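Local coordinates for Wss1p (Saccharomyces cerevisiae FostersO, PDB 5XBN), which acts as a zinc-dependent metalloendopeptidase on DNA-binding proteins and takes part in the repair of toxic DNA-protein cross-links, at residues N46-I51 with T67-F72; S56-E61 with W141-R146; T112-L117 with E135-Q140. All blocks are in the same frame, centred on the assembly; numbering follows the deposited sequence.

Contact 1 (N46-I51 with T67-F72); sequences NLIKEI and TNLVEF
I48 of helix 46-51 reaches across to L69 and to the backbone of strand 68-72. Its CB already points toward the strand. With chi1 at -157°, CG1 is carried to the far side of CB from the backbone N, out toward L69. There I48 CG1 meets the fork of that leucine, 3.9 Å from L69 CG and also close to L69 CD2. The chain stays extended at the next bond (chi2 166°), which sends CD1 past the leucine. The two side chains thus lie alongside each other and run in opposing directions. CD1 is the tip, and it lands on the main chain of the strand. I48 CD1 is 3.7 Å from L69 O and also touches V70 C and E71 N. I48 CD1 stays 3.8 Å from L69 CG. No hydrogen bond joins the two segments; a methyl rests on peptide atoms and on an apolar side chain. V34 touches I48 from a neighbouring loop, and I29, I90 and L92 of the adjoining strands touch L69. L69 lies about 7 Å from the side chain of the active-site residue E116. Helix 41-54 belongs to the beta-alpha-beta crossover between parallel strands 29-33 and 66-72, packed on a mixed four-stranded sheet.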
loop_
_atom_site.group_PDB
_atom_site.type_symbol
_atom_site.label_atom_id
_atom_site.label_comp_id
_atom_site.label_asym_id
_atom_site.label_seq_id
_atom_site.Cartn_x
_atom_site.Cartn_y
_atom_site.Cartn_z
ATOM N N ASN A 46 4.032 8.110 -9.312
ATOM C CA ASN A 46 2.634 8.513 -9.410
ATOM C C ASN A 46 1.734 7.421 -8.846
ATOM O O ASN A 46 0.755 7.706 -8.157
ATOM C CB ASN A 46 2.242 8.825 -10.864
ATOM C CG ASN A 46 0.751 9.093 -11.025
ATOM O OD1 ASN A 46 -0.014 8.203 -11.419
ATOM N ND2 ASN A 46 0.329 10.318 -10.717
ATOM N N LEU A 47 2.099 6.173 -9.119
ATOM C CA LEU A 47 1.316 5.020 -8.698
ATOM C C LEU A 47 1.274 4.897 -7.174
ATOM O O LEU A 47 0.202 4.756 -6.595
ATOM C CB LEU A 47 1.881 3.750 -9.326
ATOM C CG LEU A 47 1.211 2.411 -9.031
ATOM C CD1 LEU A 47 -0.283 2.470 -9.317
ATOM C CD2 LEU A 47 1.876 1.334 -9.868
ATOM N N ILE A 48 2.428 4.977 -6.514
ATOM C CA ILE A 48 2.429 4.805 -5.060
ATOM C C ILE A 48 1.778 6.019 -4.382
ATOM O O ILE A 48 1.154 5.892 -3.329
ATOM C CB ILE A 48 3.867 4.554 -4.509
ATOM C CG1 ILE A 48 3.799 3.832 -3.147
ATOM C CG2 ILE A 48 4.654 5.842 -4.406
ATOM C CD1 ILE A 48 5.141 3.254 -2.688
ATOM N N LYS A 49 1.865 7.190 -5.008
ATOM C CA LYS A 49 1.178 8.356 -4.458
ATOM C C LYS A 49 -0.318 8.244 -4.640
ATOM O O LYS A 49 -1.074 8.756 -3.825
ATOM C CB LYS A 49 1.681 9.647 -5.107
ATOM C CG LYS A 49 3.073 10.017 -4.623
ATOM C CD LYS A 49 3.500 11.389 -5.132
ATOM C CE LYS A 49 4.885 11.730 -4.583
ATOM N NZ LYS A 49 5.297 13.147 -4.850
ATOM N N GLU A 50 -0.745 7.586 -5.717
ATOM C CA GLU A 50 -2.178 7.392 -5.926
ATOM C C GLU A 50 -2.706 6.379 -4.914
ATOM O O GLU A 50 -3.803 6.537 -4.398
ATOM C CB GLU A 50 -2.479 6.946 -7.359
ATOM C CG GLU A 50 -3.973 6.811 -7.689
ATOM C CD GLU A 50 -4.752 8.127 -7.606
ATOM O OE1 GLU A 50 -4.135 9.209 -7.658
ATOM O OE2 GLU A 50 -5.998 8.077 -7.503
ATOM N N ILE A 51 -1.918 5.343 -4.630
ATOM C CA ILE A 51 -2.284 4.396 -3.570
ATOM C C ILE A 51 -2.440 5.139 -2.244
ATOM O O ILE A 51 -3.446 4.993 -1.542
ATOM C CB ILE A 51 -1.221 3.283 -3.407
ATOM C CG1 ILE A 51 -1.162 2.386 -4.643
ATOM C CG2 ILE A 51 -1.490 2.444 -2.135
ATOM C CD1 ILE A 51 -2.305 1.410 -4.743
ATOM N N THR A 67 4.917 6.033 8.537
ATOM C CA THR A 67 5.963 7.027 8.354
ATOM C C THR A 67 6.461 6.988 6.915
ATOM O O THR A 67 6.402 7.994 6.212
ATOM C CB THR A 67 7.121 6.827 9.342
ATOM O OG1 THR A 67 6.604 6.922 10.683
ATOM C CG2 THR A 67 8.181 7.896 9.139
ATOM N N ASN A 68 6.920 5.819 6.475
ATOM C CA ASN A 68 7.401 5.631 5.105
ATOM C C ASN A 68 6.588 4.602 4.345
ATOM O O ASN A 68 6.401 3.493 4.841
ATOM C CB ASN A 68 8.862 5.164 5.091
ATOM C CG ASN A 68 9.804 6.186 5.677
ATOM O OD1 ASN A 68 10.049 7.224 5.076
ATOM N ND2 ASN A 68 10.345 5.889 6.853
ATOM N N LEU A 69 6.142 4.958 3.145
ATOM C CA LEU A 69 5.538 3.993 2.227
ATOM C C LEU A 69 6.441 3.907 1.011
ATOM O O LEU A 69 6.577 4.879 0.284
ATOM C CB LEU A 69 4.127 4.426 1.810
ATOM C CG LEU A 69 3.476 3.551 0.731
ATOM C CD1 LEU A 69 3.344 2.128 1.214
ATOM C CD2 LEU A 69 2.119 4.133 0.327
ATOM N N VAL A 70 7.054 2.753 0.779
ATOM C CA VAL A 70 8.090 2.682 -0.240
ATOM C C VAL A 70 7.937 1.458 -1.137
ATOM O O VAL A 70 7.315 0.464 -0.761
ATOM C CB VAL A 70 9.503 2.670 0.409
ATOM C CG1 VAL A 70 9.741 3.923 1.275
ATOM C CG2 VAL A 70 9.691 1.434 1.235
ATOM N N GLU A 71 8.510 1.544 -2.338
ATOM C CA GLU A 71 8.558 0.418 -3.267
ATOM C C GLU A 71 9.720 -0.510 -2.928
ATOM O O GLU A 71 10.790 -0.037 -2.545
ATOM C CB GLU A 71 8.732 0.918 -4.697
ATOM C CG GLU A 71 8.899 -0.204 -5.708
ATOM C CD GLU A 71 9.185 0.305 -7.100
ATOM O OE1 GLU A 71 9.591 1.476 -7.245
ATOM O OE2 GLU A 71 8.997 -0.487 -8.046
ATOM N N PHE A 72 9.531 -1.818 -3.070
ATOM C CA PHE A 72 10.679 -2.726 -3.083
ATOM C C PHE A 72 10.420 -3.768 -4.165
ATOM O O PHE A 72 9.356 -3.756 -4.787
ATOM C CB PHE A 72 10.976 -3.289 -1.657
ATOM C CG PHE A 72 10.021 -4.353 -1.138
ATOM C CD1 PHE A 72 10.451 -5.291 -0.197
ATOM C CD2 PHE A 72 8.729 -4.453 -1.611
ATOM C CE1 PHE A 72 9.572 -6.258 0.309
ATOM C CE2 PHE A 72 7.864 -5.430 -1.137
ATOM C CZ PHE A 72 8.282 -6.324 -0.175
#

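Contact 2 (S56-E61 with W141-R146); sequences SYLMKE and WVIEQR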
loop_
_atom_site.group_PDB
_atom_site.type_symbol
_atom_site.label_atom_id
_atom_site.label_comp_id
_atom_site.label_asym_id
_atom_site.label_seq_id
_atom_site.Cartn_x
_atom_site.Cartn_y
_atom_site.Cartn_z
ATOM N N SER A 56 -6.401 7.332 2.017
ATOM C CA SER A 56 -6.303 8.371 3.041
ATOM C C SER A 56 -7.507 8.379 3.986
ATOM O O SER A 56 -7.378 8.500 5.220
ATOM C CB SER A 56 -6.133 9.744 2.373
ATOM O OG SER A 56 -7.244 10.057 1.550
ATOM N N TYR A 57 -8.689 8.226 3.412
ATOM C CA TYR A 57 -9.908 8.305 4.207
ATOM C C TYR A 57 -10.002 7.124 5.173
ATOM O O TYR A 57 -10.377 7.287 6.339
ATOM C CB TYR A 57 -11.125 8.338 3.276
ATOM C CG TYR A 57 -12.409 8.798 3.935
ATOM C CD1 TYR A 57 -13.249 7.891 4.569
ATOM C CD2 TYR A 57 -12.789 10.136 3.905
ATOM C CE1 TYR A 57 -14.437 8.300 5.160
ATOM C CE2 TYR A 57 -13.984 10.556 4.493
ATOM C CZ TYR A 57 -14.797 9.630 5.120
ATOM O OH TYR A 57 -15.984 10.020 5.707
ATOM N N LEU A 58 -9.662 5.940 4.670
ATOM C CA LEU A 58 -9.697 4.708 5.463
ATOM C C LEU A 58 -8.706 4.810 6.619
ATOM O O LEU A 58 -9.009 4.443 7.752
ATOM C CB LEU A 58 -9.379 3.493 4.578
ATOM C CG LEU A 58 -9.448 2.097 5.219
ATOM C CD1 LEU A 58 -10.877 1.722 5.544
ATOM C CD2 LEU A 58 -8.823 1.060 4.315
HETATM N N MSE A 59 -7.516 5.326 6.333
HETATM C CA MSE A 59 -6.539 5.497 7.392
HETATM C C MSE A 59 -7.041 6.493 8.438
HETATM O O MSE A 59 -6.833 6.281 9.630
HETATM C CB MSE A 59 -5.189 5.935 6.821
HETATM C CG MSE A 59 -4.519 4.810 6.037
HETATM SE SE MSE A 59 -2.751 5.287 5.360
HETATM C CE MSE A 59 -1.781 5.429 7.057
ATOM N N LYS A 60 -7.709 7.562 8.013
ATOM C CA LYS A 60 -8.254 8.507 8.994
ATOM C C LYS A 60 -9.293 7.820 9.887
ATOM O O LYS A 60 -9.269 7.982 11.124
ATOM C CB LYS A 60 -8.866 9.729 8.315
ATOM C CG LYS A 60 -9.487 10.702 9.317
ATOM C CD LYS A 60 -9.917 11.998 8.667
ATOM C CE LYS A 60 -9.789 13.160 9.648
ATOM N NZ LYS A 60 -8.381 13.332 10.116
ATOM N N GLU A 61 -10.169 7.033 9.266
ATOM C CA GLU A 61 -11.233 6.319 9.987
ATOM C C GLU A 61 -10.686 5.338 11.013
ATOM O O GLU A 61 -11.294 5.121 12.072
ATOM C CB GLU A 61 -12.132 5.550 9.011
ATOM C CG GLU A 61 -13.151 6.377 8.278
ATOM C CD GLU A 61 -14.169 5.517 7.542
ATOM O OE1 GLU A 61 -13.921 4.301 7.348
ATOM O OE2 GLU A 61 -15.225 6.055 7.167
ATOM N N TRP A 141 -13.607 -0.240 -0.723
ATOM C CA TRP A 141 -14.394 -0.203 -1.957
ATOM C C TRP A 141 -15.464 0.869 -1.897
ATOM O O TRP A 141 -15.641 1.627 -2.852
ATOM C CB TRP A 141 -15.065 -1.548 -2.242
ATOM C CG TRP A 141 -16.088 -1.445 -3.365
ATOM C CD1 TRP A 141 -17.432 -1.218 -3.241
ATOM C CD2 TRP A 141 -15.827 -1.540 -4.765
ATOM N NE1 TRP A 141 -18.024 -1.176 -4.482
ATOM C CE2 TRP A 141 -17.062 -1.376 -5.434
ATOM C CE3 TRP A 141 -14.675 -1.765 -5.518
ATOM C CZ2 TRP A 141 -17.170 -1.419 -6.822
ATOM C CZ3 TRP A 141 -14.785 -1.809 -6.905
ATOM C CH2 TRP A 141 -16.027 -1.641 -7.539
ATOM N N VAL A 142 -16.194 0.917 -0.784
ATOM C CA VAL A 142 -17.282 1.875 -0.624
ATOM C C VAL A 142 -16.742 3.291 -0.634
ATOM O O VAL A 142 -17.342 4.189 -1.217
ATOM C CB VAL A 142 -18.073 1.647 0.691
ATOM C CG1 VAL A 142 -19.106 2.750 0.905
ATOM C CG2 VAL A 142 -18.735 0.273 0.690
ATOM N N ILE A 143 -15.615 3.493 0.042
ATOM C CA ILE A 143 -14.965 4.801 0.032
ATOM C C ILE A 143 -14.647 5.273 -1.387
ATOM O O ILE A 143 -14.872 6.429 -1.733
ATOM C CB ILE A 143 -13.667 4.774 0.864
ATOM C CG1 ILE A 143 -14.012 4.675 2.353
ATOM C CG2 ILE A 143 -12.826 6.003 0.580
ATOM C CD1 ILE A 143 -12.803 4.366 3.278
ATOM N N GLU A 144 -14.122 4.371 -2.202
ATOM C CA GLU A 144 -13.747 4.718 -3.574
ATOM C C GLU A 144 -14.987 4.972 -4.414
ATOM O O GLU A 144 -15.039 5.927 -5.189
ATOM C CB GLU A 144 -12.893 3.623 -4.202
ATOM C CG GLU A 144 -11.506 3.493 -3.563
ATOM C CD GLU A 144 -10.642 2.445 -4.256
ATOM O OE1 GLU A 144 -10.978 2.067 -5.403
ATOM O OE2 GLU A 144 -9.637 1.989 -3.660
ATOM N N GLN A 145 -15.991 4.119 -4.247
ATOM C CA GLN A 145 -17.233 4.244 -5.015
ATOM C C GLN A 145 -17.875 5.607 -4.801
ATOM O O GLN A 145 -18.427 6.206 -5.730
ATOM C CB GLN A 145 -18.201 3.137 -4.611
ATOM C CG GLN A 145 -18.993 2.528 -5.740
ATOM C CD GLN A 145 -20.047 1.575 -5.225
ATOM O OE1 GLN A 145 -20.482 1.677 -4.072
ATOM N NE2 GLN A 145 -20.456 0.636 -6.062
ATOM N N ARG A 146 -17.799 6.091 -3.566
ATOM C CA ARG A 146 -18.402 7.369 -3.202
ATOM C C ARG A 146 -17.422 8.529 -3.320
ATOM O O ARG A 146 -17.771 9.677 -3.044
ATOM C CB ARG A 146 -18.965 7.291 -1.785
ATOM C CG ARG A 146 -19.932 6.133 -1.613
ATOM C CD ARG A 146 -20.798 6.299 -0.386
ATOM N NE ARG A 146 -21.591 5.100 -0.146
ATOM C CZ ARG A 146 -22.566 5.021 0.750
ATOM N NH1 ARG A 146 -22.874 6.082 1.487
ATOM N NH2 ARG A 146 -23.230 3.884 0.908
#
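I143 packs against Y57 and L58 in a helix-helix contact of the WLM metalloprotease domain. Helix 141-145 crosses helix 56-61 with their N-to-C directions 129° apart and their axes 10.1 Å from each other. I143 supplies all of the touching atoms on its side. Its chi1 of -71° turns CG1 away from its own carbonyl carbon, and the extended chain beyond carries CD1 forward as a probe. This methyl enters between Y57 and L58. I143 CD1 lies 3.8 Å from Y57 CD1, on an oblique approach to the ring. I143 CD1 also lies 3.8 Å from L58 CB and 3.8 Å from L58 N, so it rests on the helix backbone as well as on side chains. The isoleucine meets the leucine side chain at about a right angle, and L58 CD1 is 4.0 Å from I143 CD1. The other branch does less: I143 CG2 only comes to 4.0 Å from Y57 CB. E61 borders the site, with E61 OE1 4.2 Å from I143 CD1, but its carboxylate forms a salt bridge with R139. An alanine here would lose both branches, and a gap beside Y57 and L58 would probably open, with the tyrosine ring freer to shift. L148, the C-terminal residue, touches Y57. On its other contacts L58 leans on L136, R139 and Q140 of helix 127-145 and on L114 of helix 106-118. Helix 56-62 is thus packed against both of these helices.

Contact 3 (T112-L117 with E135-Q140); sequences TMLHEL and ELIGRQ. With ZN (zinc ion), chain B.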
loop_
_atom_site.group_PDB
_atom_site.type_symbol
_atom_site.label_atom_id
_atom_site.label_comp_id
_atom_site.label_asym_id
_atom_site.label_seq_id
_atom_site.Cartn_x
_atom_site.Cartn_y
_atom_site.Cartn_z
ATOM N N THR A 112 -2.682 -5.542 -1.356
ATOM C CA THR A 112 -1.486 -5.687 -0.538
ATOM C C THR A 112 -1.335 -4.534 0.447
ATOM O O THR A 112 -0.937 -4.733 1.606
ATOM C CB THR A 112 -0.246 -5.791 -1.425
ATOM O OG1 THR A 112 -0.337 -7.000 -2.181
ATOM C CG2 THR A 112 1.026 -5.810 -0.577
HETATM N N MSE A 113 -1.665 -3.325 0.006
HETATM C CA MSE A 113 -1.621 -2.188 0.913
HETATM C C MSE A 113 -2.521 -2.412 2.126
HETATM O O MSE A 113 -2.110 -2.162 3.260
HETATM C CB MSE A 113 -2.027 -0.897 0.204
HETATM C CG MSE A 113 -2.005 0.339 1.100
HETATM SE SE MSE A 113 -0.209 0.782 1.793
HETATM C CE MSE A 113 -0.643 2.426 2.744
ATOM N N LEU A 114 -3.740 -2.897 1.900
ATOM C CA LEU A 114 -4.662 -3.110 3.006
ATOM C C LEU A 114 -4.197 -4.253 3.915
ATOM O O LEU A 114 -4.366 -4.187 5.134
ATOM C CB LEU A 114 -6.073 -3.378 2.486
ATOM C CG LEU A 114 -6.691 -2.221 1.677
ATOM C CD1 LEU A 114 -8.090 -2.578 1.194
ATOM C CD2 LEU A 114 -6.722 -0.940 2.469
ATOM N N HIS A 115 -3.619 -5.293 3.319
ATOM C CA HIS A 115 -2.987 -6.361 4.088
ATOM C C HIS A 115 -1.936 -5.782 5.024
ATOM O O HIS A 115 -1.891 -6.093 6.215
ATOM C CB HIS A 115 -2.338 -7.390 3.144
ATOM C CG HIS A 115 -1.661 -8.535 3.845
ATOM N ND1 HIS A 115 -2.101 -9.841 3.728
ATOM C CD2 HIS A 115 -0.571 -8.579 4.651
ATOM C CE1 HIS A 115 -1.317 -10.632 4.438
ATOM N NE2 HIS A 115 -0.376 -9.894 5.005
ATOM N N GLU A 116 -1.067 -4.939 4.488
ATOM C CA GLU A 116 0.002 -4.406 5.324
ATOM C C GLU A 116 -0.488 -3.410 6.365
ATOM O O GLU A 116 0.071 -3.357 7.446
ATOM C CB GLU A 116 1.091 -3.758 4.464
ATOM C CG GLU A 116 1.702 -4.739 3.455
ATOM C CD GLU A 116 2.281 -5.979 4.099
ATOM O OE1 GLU A 116 2.681 -5.929 5.278
ATOM O OE2 GLU A 116 2.359 -7.013 3.415
ATOM N N LEU A 117 -1.518 -2.622 6.045
ATOM C CA LEU A 117 -2.112 -1.738 7.051
ATOM C C LEU A 117 -2.684 -2.542 8.212
ATOM O O LEU A 117 -2.633 -2.117 9.354
ATOM C CB LEU A 117 -3.210 -0.862 6.436
ATOM C CG LEU A 117 -2.660 0.307 5.610
ATOM C CD1 LEU A 117 -3.802 0.983 4.858
ATOM C CD2 LEU A 117 -1.924 1.303 6.530
ATOM N N GLU A 135 -12.788 -6.418 6.748
ATOM C CA GLU A 135 -13.473 -5.142 6.962
ATOM C C GLU A 135 -12.836 -4.003 6.170
ATOM O O GLU A 135 -13.546 -3.158 5.619
ATOM C CB GLU A 135 -13.499 -4.753 8.443
ATOM C CG GLU A 135 -14.357 -5.664 9.325
ATOM C CD GLU A 135 -15.827 -5.633 8.940
ATOM O OE1 GLU A 135 -16.355 -4.529 8.648
ATOM O OE2 GLU A 135 -16.460 -6.714 8.930
ATOM N N LEU A 136 -11.504 -3.968 6.116
ATOM C CA LEU A 136 -10.836 -2.876 5.401
ATOM C C LEU A 136 -11.086 -2.941 3.908
ATOM O O LEU A 136 -11.355 -1.922 3.261
ATOM C CB LEU A 136 -9.331 -2.894 5.676
ATOM C CG LEU A 136 -8.971 -2.631 7.136
ATOM C CD1 LEU A 136 -7.461 -2.757 7.327
ATOM C CD2 LEU A 136 -9.464 -1.270 7.612
ATOM N N ILE A 137 -10.975 -4.141 3.355
ATOM C CA ILE A 137 -11.199 -4.345 1.925
ATOM C C ILE A 137 -12.611 -3.922 1.557
ATOM O O ILE A 137 -12.815 -3.220 0.567
ATOM C CB ILE A 137 -10.965 -5.817 1.528
ATOM C CG1 ILE A 137 -9.468 -6.123 1.580
ATOM C CG2 ILE A 137 -11.533 -6.127 0.123
ATOM C CD1 ILE A 137 -9.150 -7.609 1.505
ATOM N N GLY A 138 -13.578 -4.326 2.370
ATOM C CA GLY A 138 -14.966 -3.964 2.132
ATOM C C GLY A 138 -15.192 -2.465 2.175
ATOM O O GLY A 138 -15.839 -1.877 1.296
ATOM N N ARG A 139 -14.634 -1.835 3.199
ATOM C CA ARG A 139 -14.842 -0.417 3.412
ATOM C C ARG A 139 -14.124 0.410 2.351
ATOM O O ARG A 139 -14.663 1.413 1.884
ATOM C CB ARG A 139 -14.363 -0.034 4.806
ATOM C CG ARG A 139 -14.469 1.424 5.119
ATOM C CD ARG A 139 -15.878 1.933 4.960
ATOM N NE ARG A 139 -15.940 3.324 5.371
ATOM C CZ ARG A 139 -16.903 4.162 5.025
ATOM N NH1 ARG A 139 -17.905 3.742 4.259
ATOM N NH2 ARG A 139 -16.857 5.420 5.439
ATOM N N GLN A 140 -12.927 -0.019 1.957
ATOM C CA GLN A 140 -12.155 0.740 0.973
ATOM C C GLN A 140 -12.925 0.837 -0.344
ATOM O O GLN A 140 -12.909 1.878 -1.008
ATOM C CB GLN A 140 -10.780 0.114 0.737
ATOM C CG GLN A 140 -9.965 0.825 -0.348
ATOM C CD GLN A 140 -9.621 2.271 0.006
ATOM O OE1 GLN A 140 -9.644 2.670 1.177
ATOM N NE2 GLN A 140 -9.297 3.064 -1.013
HETATM ZN ZN ZN B . 0.908 -10.506 6.365
HETATM O O HOH W 1 2.663 -11.140 5.753
#
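L114 of the HExxH zinc-binding helix packs its CD1 against I137 and Q140 of helix 135-140. Segments 112-117 and 135-140 run with their N-to-C directions 133° apart. L114 points toward helix 135-140, and its CD1 makes most of the contact. L114 CD1 sits 3.7 Å from I137 CA and 3.8 Å from I137 CG1, and the two side chains cross obliquely. On the next turn, Q140 CB lies 3.8 Å from L114 CD1. Q140 touches with its aliphatic part because the chain bends at chi2 (63°) and takes the amide elsewhere. There Q140 NE2 gives hydrogen bonds to K54 O and to E144 OE2, so the nitrogen of this buried side chain is satisfied. L136 also faces the zinc-binding helix, but meets its backbone: L136 CD1 is 4.1 Å from L114 O.

H115 follows L114 in the chain and its CB points away from helix 135-140. One face of the helix is therefore packed while the adjoining residue serves the metal. CG of H115 stands anti to the backbone N (chi1 -180°), which carries the ring away from helix 135-140 to the zinc ion. The imidazole meets F129 edge-to-face. E116, the active-site residue, comes next. H119 and H125 complete the protein ligands of the zinc ion. H115 NE2 binds the zinc at 2.0 Å, and a water oxygen lies 2.0 Å from the same ion.

No hydrogen bond joins the segments in any of the three contacts, but they differ in depth. Contacts 1 and 3 are buried, while contact 2 is only partly so. Contact 1 sets a methyl on strand backbone; contact 3 sets a leucine of the zinc-binding helix on another helix. Contact 2, nearer the surface, has a tyrosine ring and a charged E61 at its border. Contacts 2 and 3 share helix 127-145 and also meet, through L58 packing and the E61-R139 salt bridge. Selenomethionine M113 of contact 3 touches both L69 and I51 of contact 1. Contacts 1 and 2 do not touch, and their centres are about 17 Å apart. Only contact 3 holds a zinc ligand.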